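Long-range contact in 2-dehydro-3-deoxy-d-gluconate/2-dehydro-3-deoxy-phosphogluconate aldolase (Picrophilus torridus, PDB 4UXD), which is an aldolase of the dihydrodipicolinate synthetase family, built on a parallel beta/alpha barrel and assembled as a tetramer: residues P31-L36 / A271-F276. Numbering follows the deposited sequence.
Sequences PMITPL and AYYEYF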
# COMPACT_ATOMS: atom_id res chain seq x y z
N PRO A 31 0.79 -7.31 27.36
CA PRO A 31 1.73 -7.98 26.46
C PRO A 31 3.14 -7.66 26.91
O PRO A 31 3.68 -6.57 26.62
CB PRO A 31 1.38 -7.39 25.09
CG PRO A 31 0.90 -6.02 25.38
CD PRO A 31 0.32 -6.04 26.81
N MET A 32 3.72 -8.59 27.67
CA MET A 32 4.97 -8.35 28.38
C MET A 32 6.14 -8.08 27.45
O MET A 32 6.32 -8.78 26.45
CB MET A 32 5.33 -9.56 29.25
CG MET A 32 4.29 -9.91 30.30
SD MET A 32 4.75 -11.39 31.24
CE MET A 32 6.26 -10.81 32.03
N ILE A 33 6.95 -7.08 27.78
CA ILE A 33 8.28 -7.01 27.19
C ILE A 33 9.09 -8.16 27.75
O ILE A 33 8.80 -8.70 28.82
CB ILE A 33 9.00 -5.68 27.49
CG1 ILE A 33 9.11 -5.46 29.00
CG2 ILE A 33 8.27 -4.52 26.82
CD1 ILE A 33 10.05 -4.35 29.38
N THR A 34 10.12 -8.54 27.01
CA THR A 34 11.12 -9.48 27.51
C THR A 34 12.38 -8.72 27.96
O THR A 34 13.23 -8.42 27.12
CB THR A 34 11.47 -10.50 26.43
OG1 THR A 34 10.26 -11.00 25.85
CG2 THR A 34 12.29 -11.64 26.98
N PRO A 35 12.50 -8.40 29.26
CA PRO A 35 13.64 -7.57 29.70
C PRO A 35 14.99 -8.17 29.33
O PRO A 35 15.15 -9.39 29.42
CB PRO A 35 13.46 -7.50 31.22
CG PRO A 35 12.02 -7.73 31.45
CD PRO A 35 11.62 -8.74 30.40
N LEU A 36 15.93 -7.33 28.90
CA LEU A 36 17.25 -7.77 28.45
C LEU A 36 18.40 -7.08 29.20
O LEU A 36 18.33 -5.89 29.54
CB LEU A 36 17.42 -7.53 26.95
CG LEU A 36 16.38 -8.08 25.96
CD1 LEU A 36 16.69 -7.55 24.55
CD2 LEU A 36 16.34 -9.62 25.98
N ALA A 271 11.09 1.86 22.46
CA ALA A 271 10.73 2.85 23.46
C ALA A 271 10.12 2.23 24.72
O ALA A 271 10.31 2.75 25.82
CB ALA A 271 9.78 3.88 22.88
N TYR A 272 9.38 1.13 24.54
CA TYR A 272 8.76 0.42 25.66
C TYR A 272 9.84 -0.11 26.59
O TYR A 272 9.68 -0.12 27.81
CB TYR A 272 7.88 -0.73 25.18
CG TYR A 272 6.59 -0.29 24.52
CD1 TYR A 272 6.58 0.27 23.25
CD2 TYR A 272 5.37 -0.42 25.18
CE1 TYR A 272 5.40 0.68 22.64
CE2 TYR A 272 4.18 -0.01 24.59
CZ TYR A 272 4.21 0.53 23.32
OH TYR A 272 3.04 0.93 22.73
N TYR A 273 10.93 -0.56 25.98
CA TYR A 273 12.02 -1.14 26.73
C TYR A 273 12.75 -0.04 27.50
O TYR A 273 12.93 -0.17 28.71
CB TYR A 273 12.95 -1.93 25.78
CG TYR A 273 12.36 -3.29 25.43
CD1 TYR A 273 11.31 -3.41 24.53
CD2 TYR A 273 12.82 -4.44 26.04
CE1 TYR A 273 10.75 -4.64 24.23
CE2 TYR A 273 12.27 -5.68 25.75
CZ TYR A 273 11.24 -5.77 24.84
OH TYR A 273 10.69 -7.01 24.55
N GLU A 274 13.12 1.04 26.84
CA GLU A 274 13.77 2.13 27.54
C GLU A 274 12.90 2.61 28.70
O GLU A 274 13.38 2.82 29.82
CB GLU A 274 14.07 3.29 26.59
CG GLU A 274 14.89 4.41 27.23
CD GLU A 274 15.41 5.41 26.20
OE1 GLU A 274 15.33 5.11 24.99
OE2 GLU A 274 15.89 6.50 26.61
N TYR A 275 11.61 2.76 28.43
CA TYR A 275 10.70 3.35 29.40
C TYR A 275 10.66 2.48 30.63
O TYR A 275 10.61 2.98 31.75
CB TYR A 275 9.31 3.52 28.80
CG TYR A 275 8.47 4.59 29.46
CD1 TYR A 275 8.01 4.43 30.76
CD2 TYR A 275 8.14 5.75 28.78
CE1 TYR A 275 7.25 5.41 31.37
CE2 TYR A 275 7.37 6.73 29.38
CZ TYR A 275 6.92 6.56 30.67
OH TYR A 275 6.16 7.53 31.28
N PHE A 276 10.71 1.17 30.41
CA PHE A 276 10.74 0.23 31.52
C PHE A 276 12.08 0.26 32.25
O PHE A 276 12.15 0.11 33.47
CB PHE A 276 10.47 -1.19 31.02
CG PHE A 276 10.63 -2.22 32.08
CD1 PHE A 276 9.61 -2.45 32.99
CD2 PHE A 276 11.81 -2.95 32.21
CE1 PHE A 276 9.75 -3.40 33.99
CE2 PHE A 276 11.96 -3.90 33.21
CZ PHE A 276 10.94 -4.12 34.10
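Ile33 and Tyr273 bring the backbones closest, their CA atoms 7.0 Å apart, where the extended loop 31-36 passes helix 270-279. The pairing illustrates how a (beta/alpha)8 barrel joins its core to a C-terminal helical extension: the loop leaves the end of strand 27-31 on its way to helix 44-56, and one aliphatic side chain enters the helix surface among three aromatic residues. Ile33 lies over one face of the Tyr273 ring in a CH-pi contact, its CB 3.8 Å from the ring centroid and 26° off the normal, displaced toward the phenolic rim. Its CG2 continues across the same ring to 3.6 Å from Tyr273 CE1 and also meets the CB of Tyr272, whose OH is hydrogen-bonded to a glycerol molecule, probably from the crystallisation liquor. With chi1 at 57°, CG1 sits between the backbone N and the carbonyl carbon, and this branch carries CD1 to 3.5 Å from Phe276 CG. Pro35 adds its CG at 4.2 Å from Phe276 CE2, and Leu50 of helix 44-56 touches both Ile33 and Phe276. The polar component of this buried contact is concentrated at the phenol. Thr34 N donates to Tyr273 OH over 3.0 Å, nearly straight at 163°, and the same hydroxyl is hydrogen-bonded to Thr68 O; two backbone groups thus grip it and restrain the ring. Thr34 directs its CA–CB bond away from the helix, although CB still touches Tyr273 OH, and its OG1 is hydrogen-bonded to Gly69 O. Its carbonyl instead meets the edge of the phenol ring, with Thr34 O lying in the ring plane 3.2 Å from Tyr273 CE2.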